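Local coordinates for dihydrodipicolinate synthase family protein (Sinorhizobium meliloti, PDB 4DNH) that is of unknown function but belongs to the DUF993 family of TIM-barrel proteins and is probably related to the dihydrodipicolinate synthases, at residues K317-T320 with R321-K324; V327-L330 with A331-N334; F359-A362 with D363-G366; L368-P371 with E372-T375; T375-M378 with R379-L382. One frame throughout, in Å; residues are numbered along the deposited sequence.

Contact 1 of 5, residues K317-T320 with R321-K324; sequences KAPT and RFYK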
loop_
_atom_site.group_PDB
_atom_site.type_symbol
_atom_site.label_atom_id
_atom_site.label_comp_id
_atom_site.label_asym_id
_atom_site.label_seq_id
_atom_site.Cartn_x
_atom_site.Cartn_y
_atom_site.Cartn_z
ATOM N N LYS A 317 1.941 6.551 11.678
ATOM C CA LYS A 317 2.321 6.468 13.077
ATOM C C LYS A 317 1.425 5.544 13.898
ATOM O O LYS A 317 0.277 5.261 13.514
ATOM C CB LYS A 317 2.458 7.850 13.709
ATOM C CG LYS A 317 1.213 8.468 14.275
ATOM C CD LYS A 317 1.600 9.868 14.683
ATOM C CE LYS A 317 1.013 10.243 16.021
ATOM N NZ LYS A 317 1.642 11.514 16.462
ATOM N N ALA A 318 1.981 5.061 15.008
ATOM C CA ALA A 318 1.274 4.159 15.909
ATOM C C ALA A 318 -0.029 4.802 16.427
ATOM O O ALA A 318 -0.022 5.973 16.818
ATOM C CB ALA A 318 2.188 3.765 17.055
ATOM N N PRO A 319 -1.159 4.054 16.397
ATOM C CA PRO A 319 -1.342 2.694 15.837
ATOM C C PRO A 319 -1.365 2.684 14.310
ATOM O O PRO A 319 -2.245 3.284 13.679
ATOM C CB PRO A 319 -2.706 2.249 16.398
ATOM C CG PRO A 319 -3.416 3.532 16.684
ATOM C CD PRO A 319 -2.363 4.508 17.121
ATOM N N THR A 320 -0.408 1.961 13.743
ATOM C CA THR A 320 -0.083 2.018 12.323
ATOM C C THR A 320 -1.150 1.469 11.374
ATOM O O THR A 320 -1.244 1.912 10.221
ATOM C CB THR A 320 1.274 1.344 12.093
ATOM O OG1 THR A 320 2.263 2.151 12.720
ATOM C CG2 THR A 320 1.621 1.248 10.619
ATOM N N ARG A 321 -1.962 0.534 11.857
ATOM C CA ARG A 321 -2.976 -0.083 11.010
ATOM C C ARG A 321 -4.017 0.925 10.478
ATOM O O ARG A 321 -4.811 0.601 9.587
ATOM C CB ARG A 321 -3.632 -1.281 11.704
ATOM C CG ARG A 321 -4.445 -0.971 12.961
ATOM C CD ARG A 321 -4.926 -2.270 13.592
ATOM N NE ARG A 321 -5.687 -2.087 14.836
ATOM C CZ ARG A 321 -5.146 -1.747 16.010
ATOM N NH1 ARG A 321 -3.847 -1.517 16.108
ATOM N NH2 ARG A 321 -5.909 -1.597 17.086
ATOM N N PHE A 322 -3.984 2.150 11.003
ATOM C CA PHE A 322 -4.961 3.180 10.639
ATOM C C PHE A 322 -4.401 4.171 9.644
ATOM O O PHE A 322 -5.036 5.179 9.349
ATOM C CB PHE A 322 -5.503 3.911 11.882
ATOM C CG PHE A 322 -6.267 3.014 12.834
ATOM C CD1 PHE A 322 -7.282 2.181 12.368
ATOM C CD2 PHE A 322 -5.961 2.997 14.191
ATOM C CE1 PHE A 322 -7.976 1.345 13.238
ATOM C CE2 PHE A 322 -6.650 2.155 15.060
ATOM C CZ PHE A 322 -7.657 1.325 14.581
ATOM N N TYR A 323 -3.226 3.877 9.102
ATOM C CA TYR A 323 -2.651 4.718 8.056
ATOM C C TYR A 323 -3.603 4.994 6.903
ATOM O O TYR A 323 -3.542 6.060 6.296
ATOM C CB TYR A 323 -1.356 4.118 7.516
ATOM C CG TYR A 323 -1.521 2.928 6.603
ATOM C CD1 TYR A 323 -1.524 1.633 7.114
ATOM C CD2 TYR A 323 -1.611 3.088 5.219
ATOM C CE1 TYR A 323 -1.649 0.533 6.267
ATOM C CE2 TYR A 323 -1.730 2.000 4.376
ATOM C CZ TYR A 323 -1.761 0.732 4.910
ATOM O OH TYR A 323 -1.881 -0.350 4.094
ATOM N N LYS A 324 -4.494 4.051 6.612
ATOM C CA LYS A 324 -5.348 4.181 5.441
ATOM C C LYS A 324 -6.233 5.405 5.556
ATOM O O LYS A 324 -6.605 6.032 4.553
ATOM C CB LYS A 324 -6.169 2.922 5.230
ATOM C CG LYS A 324 -5.320 1.662 5.199
ATOM C CD LYS A 324 -6.047 0.574 5.938
ATOM C CE LYS A 324 -5.142 -0.567 6.290
ATOM N NZ LYS A 324 -5.600 -1.036 7.612
#
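Pro319 and Phe322 meet in a short 3-10 turn that leads into helix 323-333 and packs against the loop after TIM-barrel strand 77-80, at the C-terminal end of the strands. The apolar part is their packing: Pro319 CG, beyond a cis peptide bond, comes to the edge of the phenyl ring, near its plane, 3.6 Å from Phe322 CD2. Phe322 CG is anti to its own carbonyl carbon (chi1 -63°), which sets the ring on the proline's side. Over the centre of one ring face lies Arg321 CG, while Arg321 NH1 reaches Pro319 CB at 3.9 Å. With an alanine here in place of Phe322, the Pro319 ring would probably lose its apolar neighbour and the Arg321 chain would be freer to turn.

Backbone bonds tighten the turn: Tyr323 N donates to Thr320 O at 3.0 Å, and Phe322 N weakly to Pro319 O.

Two polar ends have outside partners, Thr320 OG1 in Phe316 O and Tyr323 OH in Asp83 and Thr84. A glycerol, probably from the crystallisation liquor, lies about 4 Å from the Tyr323 side chain. Locally, Lys324 NZ donates to Arg321 O in the carbonyl plane, at 2.7 Å.

Contact 2 of 5, residues V327-L330 with A331-N334; sequences VVFL and AYLN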
loop_
_atom_site.group_PDB
_atom_site.type_symbol
_atom_site.label_atom_id
_atom_site.label_comp_id
_atom_site.label_asym_id
_atom_site.label_seq_id
_atom_site.Cartn_x
_atom_site.Cartn_y
_atom_site.Cartn_z
ATOM N N VAL A 327 -4.324 8.312 4.269
ATOM C CA VAL A 327 -4.199 8.220 2.817
ATOM C C VAL A 327 -5.468 8.760 2.126
ATOM O O VAL A 327 -5.398 9.634 1.260
ATOM C CB VAL A 327 -3.874 6.765 2.414
ATOM C CG1 VAL A 327 -4.120 6.539 0.933
ATOM C CG2 VAL A 327 -2.421 6.450 2.783
ATOM N N VAL A 328 -6.624 8.248 2.543
ATOM C CA VAL A 328 -7.892 8.669 2.010
ATOM C C VAL A 328 -8.189 10.128 2.387
ATOM O O VAL A 328 -8.726 10.887 1.577
ATOM C CB VAL A 328 -9.007 7.739 2.487
ATOM C CG1 VAL A 328 -10.359 8.220 1.984
ATOM C CG2 VAL A 328 -8.714 6.309 2.056
ATOM N N PHE A 329 -7.815 10.549 3.589
ATOM C CA PHE A 329 -7.972 11.973 3.910
ATOM C C PHE A 329 -7.188 12.846 2.937
ATOM O O PHE A 329 -7.654 13.899 2.518
ATOM C CB PHE A 329 -7.549 12.282 5.341
ATOM C CG PHE A 329 -7.857 13.693 5.766
ATOM C CD1 PHE A 329 -9.171 14.117 5.935
ATOM C CD2 PHE A 329 -6.838 14.595 6.007
ATOM C CE1 PHE A 329 -9.462 15.401 6.342
ATOM C CE2 PHE A 329 -7.121 15.886 6.413
ATOM C CZ PHE A 329 -8.438 16.289 6.580
ATOM N N LEU A 330 -5.990 12.406 2.575
ATOM C CA LEU A 330 -5.206 13.173 1.647
ATOM C C LEU A 330 -5.841 13.152 0.239
ATOM O O LEU A 330 -5.919 14.193 -0.412
ATOM C CB LEU A 330 -3.736 12.745 1.669
ATOM C CG LEU A 330 -2.800 13.769 0.998
ATOM C CD1 LEU A 330 -3.072 15.205 1.449
ATOM C CD2 LEU A 330 -1.319 13.395 1.116
ATOM N N ALA A 331 -6.329 11.994 -0.212
ATOM C CA ALA A 331 -7.118 11.951 -1.444
ATOM C C ALA A 331 -8.263 12.968 -1.428
ATOM O O ALA A 331 -8.495 13.642 -2.431
ATOM C CB ALA A 331 -7.652 10.554 -1.713
ATOM N N TYR A 332 -8.968 13.065 -0.297
ATOM C CA TYR A 332 -10.093 14.001 -0.116
ATOM C C TYR A 332 -9.648 15.446 -0.209
ATOM O O TYR A 332 -10.321 16.269 -0.829
ATOM C CB TYR A 332 -10.787 13.766 1.231
ATOM C CG TYR A 332 -11.781 14.840 1.644
ATOM C CD1 TYR A 332 -13.008 14.978 0.985
ATOM C CD2 TYR A 332 -11.503 15.707 2.706
ATOM C CE1 TYR A 332 -13.925 15.951 1.358
ATOM C CE2 TYR A 332 -12.408 16.680 3.091
ATOM C CZ TYR A 332 -13.623 16.793 2.417
ATOM O OH TYR A 332 -14.528 17.766 2.790
ATOM N N LEU A 333 -8.514 15.762 0.409
ATOM C CA LEU A 333 -7.968 17.117 0.313
ATOM C C LEU A 333 -7.594 17.459 -1.120
ATOM O O LEU A 333 -7.687 18.611 -1.519
ATOM C CB LEU A 333 -6.752 17.302 1.227
ATOM C CG LEU A 333 -7.009 17.315 2.733
ATOM C CD1 LEU A 333 -5.667 17.346 3.454
ATOM C CD2 LEU A 333 -7.926 18.456 3.160
ATOM N N ASN A 334 -7.159 16.456 -1.881
ATOM C CA ASN A 334 -6.706 16.680 -3.245
ATOM C C ASN A 334 -7.841 16.563 -4.250
ATOM O O ASN A 334 -7.612 16.606 -5.457
ATOM C CB ASN A 334 -5.590 15.703 -3.597
ATOM C CG ASN A 334 -4.296 16.032 -2.900
ATOM O OD1 ASN A 334 -3.907 17.196 -2.826
ATOM N ND2 ASN A 334 -3.612 15.012 -2.387
#
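Leu333 folds back over Phe329, one turn earlier on helix 323-333, and its side chain can be followed outward. Its CB rests on the backbone, 3.6 Å from Leu330 O. CG, anti to its carbonyl carbon (chi1 -70°), turns toward the preceding turn and lies over one face of the Phe329 ring, offset toward the rim, with Phe329 O 3.5 Å from Leu333 CG. From there the branches spread along the ring: Leu333 CD1 reaches Phe329 CE2 at 3.6 Å and also touches Leu330 CD1 at 3.9 Å, whereas CD2 stands 4.1 Å from Phe329 CZ. On the other flank, Phe329 CE1 lies 4.2 Å from Tyr332 CD2.

At the helix end the apolar row gives way to Asn334, whose ND2 sits 3.7 Å from Leu330 CG. The amide is held from outside, OD1 accepting a bond from Ala369 N. Beneath the side chains run regular helical bonds, from Ala331 N to Val327 O through to Asn334 N to Leu330 O.

Phe329 also meets Phe340 edge-to-face and packs on Leu355 and Leu358. The side-chain contact is therefore dispersive and shape-dependent, with direction supplied by the backbone bonds and by the Asn334 amide at the end.

Contact 3 of 5, residues F359-A362 with D363-G366; sequences FRLA and DKAG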
loop_
_atom_site.group_PDB
_atom_site.type_symbol
_atom_site.label_atom_id
_atom_site.label_comp_id
_atom_site.label_asym_id
_atom_site.label_seq_id
_atom_site.Cartn_x
_atom_site.Cartn_y
_atom_site.Cartn_z
ATOM N N PHE A 359 -2.434 17.749 7.323
ATOM C CA PHE A 359 -2.548 18.904 6.428
ATOM C C PHE A 359 -1.270 19.775 6.378
ATOM O O PHE A 359 -0.808 20.112 5.284
ATOM C CB PHE A 359 -3.820 19.695 6.786
ATOM C CG PHE A 359 -4.014 20.981 6.021
ATOM C CD1 PHE A 359 -3.409 22.168 6.450
ATOM C CD2 PHE A 359 -4.857 21.024 4.913
ATOM C CE1 PHE A 359 -3.612 23.358 5.760
ATOM C CE2 PHE A 359 -5.073 22.214 4.218
ATOM C CZ PHE A 359 -4.448 23.385 4.639
ATOM N N ARG A 360 -0.685 20.120 7.530
ATOM C CA ARG A 360 0.567 20.931 7.544
ATOM C C ARG A 360 1.730 20.222 6.883
ATOM O O ARG A 360 2.455 20.810 6.085
ATOM C CB ARG A 360 1.025 21.272 8.952
ATOM C CG ARG A 360 0.022 21.946 9.862
ATOM C CD ARG A 360 0.690 22.199 11.203
ATOM N NE ARG A 360 -0.247 22.767 12.147
ATOM C CZ ARG A 360 -1.055 22.059 12.933
ATOM N NH1 ARG A 360 -1.038 20.729 12.910
ATOM N NH2 ARG A 360 -1.879 22.694 13.752
ATOM N N LEU A 361 1.931 18.957 7.237
ATOM C CA LEU A 361 3.020 18.185 6.646
ATOM C C LEU A 361 2.775 17.957 5.145
ATOM O O LEU A 361 3.720 18.000 4.351
ATOM C CB LEU A 361 3.238 16.873 7.398
ATOM C CG LEU A 361 3.648 16.980 8.883
ATOM C CD1 LEU A 361 3.496 15.640 9.571
ATOM C CD2 LEU A 361 5.064 17.514 9.074
ATOM N N ALA A 362 1.513 17.760 4.750
ATOM C CA ALA A 362 1.169 17.683 3.309
ATOM C C ALA A 362 1.482 18.988 2.577
ATOM O O ALA A 362 2.023 18.967 1.470
ATOM C CB ALA A 362 -0.287 17.298 3.105
ATOM N N ASP A 363 1.148 20.118 3.200
ATOM C CA ASP A 363 1.478 21.441 2.647
ATOM C C ASP A 363 2.980 21.597 2.406
ATOM O O ASP A 363 3.403 21.985 1.322
ATOM C CB ASP A 363 0.985 22.569 3.561
ATOM C CG ASP A 363 1.676 23.903 3.280
ATOM O OD1 ASP A 363 1.799 24.305 2.100
ATOM O OD2 ASP A 363 2.099 24.562 4.244
ATOM N N LYS A 364 3.774 21.282 3.423
ATOM C CA LYS A 364 5.215 21.493 3.357
ATOM C C LYS A 364 5.946 20.447 2.521
ATOM O O LYS A 364 7.144 20.549 2.315
ATOM C CB LYS A 364 5.792 21.584 4.774
ATOM C CG LYS A 364 5.405 22.885 5.469
ATOM C CD LYS A 364 5.944 22.974 6.890
ATOM C CE LYS A 364 5.226 22.028 7.841
ATOM N NZ LYS A 364 5.960 21.921 9.133
ATOM N N ALA A 365 5.224 19.433 2.057
ATOM C CA ALA A 365 5.817 18.375 1.260
ATOM C C ALA A 365 5.431 18.544 -0.205
ATOM O O ALA A 365 5.801 17.721 -1.037
ATOM C CB ALA A 365 5.367 17.023 1.764
ATOM N N GLY A 366 4.684 19.611 -0.503
ATOM C CA GLY A 366 4.204 19.904 -1.848
ATOM C C GLY A 366 3.212 18.871 -2.338
ATOM O O GLY A 366 3.019 18.720 -3.553
#
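Lys364 curls back over the carbonyl of Arg360, one turn earlier, as helix 352-364 comes to its end. Its aliphatic chain does the touching: CB and CG lie by that oxygen, and a bend at chi3 (-71°) returns CE to 3.5 Å from Arg360 O. The same oxygen accepts the backbone bond from Lys364 N at 3.0 Å, and Asp363 CB lies 3.4 Å from Arg360 O, which places three groups around one carbonyl. Alongside, Asp363 N donates to Phe359 O at 2.9 Å, and Ala365 CB packs on Leu361 O at 3.2 Å.

Farther out, the polar ends are held by the strands and loop near the N terminus of the chain. With CG anti to the backbone N (chi1 162°), the Asp363 carboxylate extends to that region, where three donors grip it: OD2 bonds to Tyr16 OH and Thr19 N, OD1 to Gly20 N. Such a set would fix the rotation of the carboxylate and probably favour its charged form despite the nearby helix C terminus. Arg360 runs away from the contact to a salt bridge with Glu357 and a bond to Pro8 O, leaving its NE 7.0 Å from Lys364 NZ.

Beyond Lys364 the chain leaves the helix. Ala365 N donates to Ala362 O at 3.3 Å, Gly366 N donates to Asp363 O at 3.3 Å, and Gly366 has a positive phi of 66°, favourable for glycine. This is the Schellman motif that closes many alpha helices at the C-terminal end.

Contact 4 of 5, residues L368-P371 with E372-T375; sequences LADP and ELAT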
loop_
_atom_site.group_PDB
_atom_site.type_symbol
_atom_site.label_atom_id
_atom_site.label_comp_id
_atom_site.label_asym_id
_atom_site.label_seq_id
_atom_site.Cartn_x
_atom_site.Cartn_y
_atom_site.Cartn_z
ATOM N N LEU A 368 -0.100 18.818 -1.559
ATOM C CA LEU A 368 -1.437 19.368 -1.832
ATOM C C LEU A 368 -1.498 19.889 -3.270
ATOM O O LEU A 368 -1.034 21.001 -3.553
ATOM C CB LEU A 368 -1.781 20.492 -0.850
ATOM C CG LEU A 368 -1.761 20.171 0.642
ATOM C CD1 LEU A 368 -2.028 21.440 1.430
ATOM C CD2 LEU A 368 -2.783 19.087 0.989
ATOM N N ALA A 369 -2.044 19.082 -4.180
ATOM C CA ALA A 369 -2.126 19.457 -5.613
ATOM C C ALA A 369 -2.822 20.801 -5.810
ATOM O O ALA A 369 -2.401 21.617 -6.644
ATOM C CB ALA A 369 -2.823 18.370 -6.427
ATOM N N ASP A 370 -3.868 21.032 -5.015
ATOM C CA ASP A 370 -4.654 22.263 -5.088
ATOM C C ASP A 370 -4.855 22.878 -3.691
ATOM O O ASP A 370 -5.837 22.566 -3.008
ATOM C CB ASP A 370 -5.998 21.976 -5.766
ATOM C CG ASP A 370 -6.738 23.235 -6.163
ATOM O OD1 ASP A 370 -6.161 24.342 -6.067
ATOM O OD2 ASP A 370 -7.907 23.110 -6.584
ATOM N N PRO A 371 -3.919 23.749 -3.265
ATOM C CA PRO A 371 -3.907 24.320 -1.912
ATOM C C PRO A 371 -5.190 25.036 -1.506
ATOM O O PRO A 371 -5.653 24.844 -0.386
ATOM C CB PRO A 371 -2.727 25.294 -1.954
ATOM C CG PRO A 371 -1.808 24.698 -2.954
ATOM C CD PRO A 371 -2.702 24.118 -4.013
ATOM N N GLU A 372 -5.765 25.833 -2.397
ATOM C CA GLU A 372 -7.038 26.505 -2.109
ATOM C C GLU A 372 -8.202 25.533 -1.845
ATOM O O GLU A 372 -8.948 25.702 -0.881
ATOM C CB GLU A 372 -7.379 27.511 -3.204
ATOM C CG GLU A 372 -6.637 28.831 -3.026
ATOM C CD GLU A 372 -6.668 29.719 -4.256
ATOM O OE1 GLU A 372 -7.524 29.504 -5.144
ATOM O OE2 GLU A 372 -5.827 30.643 -4.329
ATOM N N LEU A 373 -8.332 24.510 -2.689
ATOM C CA LEU A 373 -9.316 23.453 -2.481
ATOM C C LEU A 373 -9.025 22.658 -1.194
ATOM O O LEU A 373 -9.936 22.430 -0.381
ATOM C CB LEU A 373 -9.374 22.522 -3.697
ATOM C CG LEU A 373 -10.356 21.335 -3.655
ATOM C CD1 LEU A 373 -11.824 21.780 -3.655
ATOM C CD2 LEU A 373 -10.068 20.370 -4.797
ATOM N N ALA A 374 -7.767 22.258 -1.005
ATOM C CA ALA A 374 -7.372 21.550 0.210
ATOM C C ALA A 374 -7.771 22.344 1.451
ATOM O O ALA A 374 -8.324 21.778 2.407
ATOM C CB ALA A 374 -5.885 21.270 0.216
ATOM N N THR A 375 -7.514 23.656 1.414
ATOM C CA THR A 375 -7.832 24.544 2.529
ATOM C C THR A 375 -9.326 24.635 2.781
ATOM O O THR A 375 -9.748 24.641 3.935
ATOM C CB THR A 375 -7.218 25.945 2.327
ATOM O OG1 THR A 375 -5.800 25.812 2.291
ATOM C CG2 THR A 375 -7.579 26.918 3.458
HETATM O O HOH W 1 -4.506 26.547 -5.567
#
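The N terminus of helix 371-384 forms this contact, with Asp370 at the N-cap position laid across Leu373 at about a right angle. The carboxylate does not cap the helix. With CG anti to the backbone N (chi1 -167°), it goes instead to the flank of the first turn, where Asp370 OD2 is 3.3 Å from Leu373 CB. OD1 accepts a bond from a water at 2.8 Å, and that water is weakly linked to Glu372 N. Replaced by alanine, Asp370 would have no OD1 for the water, which would probably be left with its weak link to Glu372 N alone, and the Leu373 flank would lose its cover from the carboxylate.

The main chain completes the turn. Ala374 N donates to Asp370 O at 2.8 Å in an almost straight bond (N-H...O 173°). Pro371, first in the helix, has no amide hydrogen to give, but its carbonyl accepts twice: Thr375 N at 2.8 Å and Thr375 OG1 at 2.9 Å reach Pro371 O from opposite faces of its plane. Across the turn, Leu368 CD2 closes on Ala374 CB at 3.9 Å, and Leu368 continues onto Ala362 of the preceding helix.

In chemical terms the helix start relies on backbone bonds and a threonine hydroxyl folded back onto a carbonyl, while the Asp370 carboxylate, near the amino end, would probably gain from the helix dipole and from its water.

Contact 5 of 5, residues T375-M378 with R379-L382; sequences TARM and RRVL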
loop_
_atom_site.group_PDB
_atom_site.type_symbol
_atom_site.label_atom_id
_atom_site.label_comp_id
_atom_site.label_asym_id
_atom_site.label_seq_id
_atom_site.Cartn_x
_atom_site.Cartn_y
_atom_site.Cartn_z
ATOM N N THR A 375 -7.514 23.656 1.414
ATOM C CA THR A 375 -7.832 24.544 2.529
ATOM C C THR A 375 -9.326 24.635 2.781
ATOM O O THR A 375 -9.748 24.641 3.935
ATOM C CB THR A 375 -7.218 25.945 2.327
ATOM O OG1 THR A 375 -5.800 25.812 2.291
ATOM C CG2 THR A 375 -7.579 26.918 3.458
ATOM N N ALA A 376 -10.119 24.700 1.711
ATOM C CA ALA A 376 -11.579 24.788 1.842
ATOM C C ALA A 376 -12.129 23.510 2.459
ATOM O O ALA A 376 -12.972 23.548 3.353
ATOM C CB ALA A 376 -12.240 25.063 0.492
ATOM N N ARG A 377 -11.641 22.380 1.968
ATOM C CA ARG A 377 -12.024 21.085 2.500
ATOM C C ARG A 377 -11.635 20.887 3.960
ATOM O O ARG A 377 -12.457 20.399 4.745
ATOM C CB ARG A 377 -11.501 19.963 1.612
ATOM C CG ARG A 377 -12.544 19.582 0.596
ATOM C CD ARG A 377 -11.980 19.104 -0.714
ATOM N NE ARG A 377 -13.083 18.958 -1.668
ATOM C CZ ARG A 377 -13.402 17.829 -2.284
ATOM N NH1 ARG A 377 -12.689 16.723 -2.081
ATOM N NH2 ARG A 377 -14.425 17.814 -3.119
HETATM N N MSE A 378 -10.420 21.299 4.330
HETATM C CA MSE A 378 -10.020 21.327 5.738
HETATM C C MSE A 378 -10.951 22.192 6.556
HETATM O O MSE A 378 -11.287 21.837 7.687
HETATM C CB MSE A 378 -8.574 21.788 5.915
HETATM C CG MSE A 378 -8.108 21.631 7.367
HETATM SE SE MSE A 378 -7.568 19.787 7.849
HETATM C CE MSE A 378 -8.638 19.608 9.487
ATOM N N ARG A 379 -11.377 23.326 6.004
ATOM C CA ARG A 379 -12.305 24.215 6.708
ATOM C C ARG A 379 -13.643 23.528 6.968
ATOM O O ARG A 379 -14.210 23.684 8.047
ATOM C CB ARG A 379 -12.521 25.520 5.944
ATOM C CG ARG A 379 -11.771 26.725 6.487
ATOM C CD ARG A 379 -11.027 27.424 5.352
ATOM N NE ARG A 379 -11.015 28.880 5.451
ATOM C CZ ARG A 379 -10.101 29.599 6.100
ATOM N NH1 ARG A 379 -9.110 29.010 6.743
ATOM N NH2 ARG A 379 -10.189 30.923 6.121
ATOM N N ARG A 380 -14.134 22.767 5.988
ATOM C CA ARG A 380 -15.405 22.054 6.128
ATOM C C ARG A 380 -15.317 20.967 7.185
ATOM O O ARG A 380 -16.290 20.713 7.904
ATOM C CB ARG A 380 -15.887 21.459 4.792
ATOM C CG ARG A 380 -16.862 22.359 4.046
ATOM C CD ARG A 380 -17.723 21.616 3.028
ATOM N NE ARG A 380 -17.169 21.668 1.672
ATOM C CZ ARG A 380 -16.741 20.610 0.977
ATOM N NH1 ARG A 380 -16.792 19.378 1.484
ATOM N NH2 ARG A 380 -16.254 20.787 -0.245
ATOM N N VAL A 381 -14.144 20.348 7.287
ATOM C CA VAL A 381 -13.874 19.323 8.293
ATOM C C VAL A 381 -13.819 19.922 9.708
ATOM O O VAL A 381 -14.438 19.392 10.633
ATOM C CB VAL A 381 -12.594 18.523 7.948
ATOM C CG1 VAL A 381 -12.198 17.606 9.098
ATOM C CG2 VAL A 381 -12.811 17.722 6.665
ATOM N N LEU A 382 -13.102 21.028 9.870
ATOM C CA LEU A 382 -13.116 21.781 11.125
ATOM C C LEU A 382 -14.515 22.231 11.528
ATOM O O LEU A 382 -14.875 22.145 12.705
ATOM C CB LEU A 382 -12.239 23.021 11.020
ATOM C CG LEU A 382 -10.788 23.093 11.472
ATOM C CD1 LEU A 382 -10.125 21.734 11.607
ATOM C CD2 LEU A 382 -10.035 23.974 10.478
#
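Met378, present as selenomethionine, packs its terminal methyl onto Leu382, one turn further along helix 371-384. The apolar contacts come together here: bends at chi2 and chi3 carry CE round to 3.4 Å from Leu382 CD1, a close approach, and to 4.1 Å from Val381 CG1. Val381 also sets its CG2 against the main chain, 3.3 Å from Arg377 O. These three residues face inward, Met378 meeting Phe329 and Phe359 of the two preceding helices and Leu7 of strand 4-9, and Val381 meeting Phe329 and Tyr332.

Arginines line the flanks: Arg379 and Arg380 are exposed, whereas Arg377 is buried against the end of helix 323-333. Arg379 runs alongside Thr375 in the same direction, with its CD 4.0 Å from Thr375 CG2 and 3.4 Å from Thr375 O; its NH1 is weakly bonded to Ser4 O. Arg377 and Arg380 are likewise neighbours, their guanidinium planes 73° apart and Arg380 NH2 3.9 Å from Arg377 NE. The like charges there are probably eased by the partners of Arg377, which bonds through NH1 to the carbonyls of Gln337 and Tyr332 and through NH2 forms a salt bridge with Asp338.

Four i to i+4 amide bonds join the two segments; that from Leu382 N to Met378 O is nearly straight, with an N-H...O angle of 174°. Together they make an amphipathic alpha helix, with an apolar stripe turned to the neighbouring helices and strand and charged side chains along its flanks, here the final helix packed outside the TIM barrel.

Following the chain, the contacts come in series. Each is a local turn, so none encloses another and none crosses. Contact 1 leads the loop after helix 308-315 into helix 323-333, whose far end is contact 2. Contact 3 ends helix 352-364, contact 4 starts helix 371-384, and contact 5 continues that helix, sharing Thr375 with contact 4. Contacts 2 to 5 form one cluster beside the barrel: the end of helix 323-333 is tied to helix 352-364, to the loop before helix 371-384 and to that helix itself, while helix 352-364 packs on helix 371-384. Contact 1 stands apart from contacts 3 to 5, its centre about 24 Å from that of contact 4.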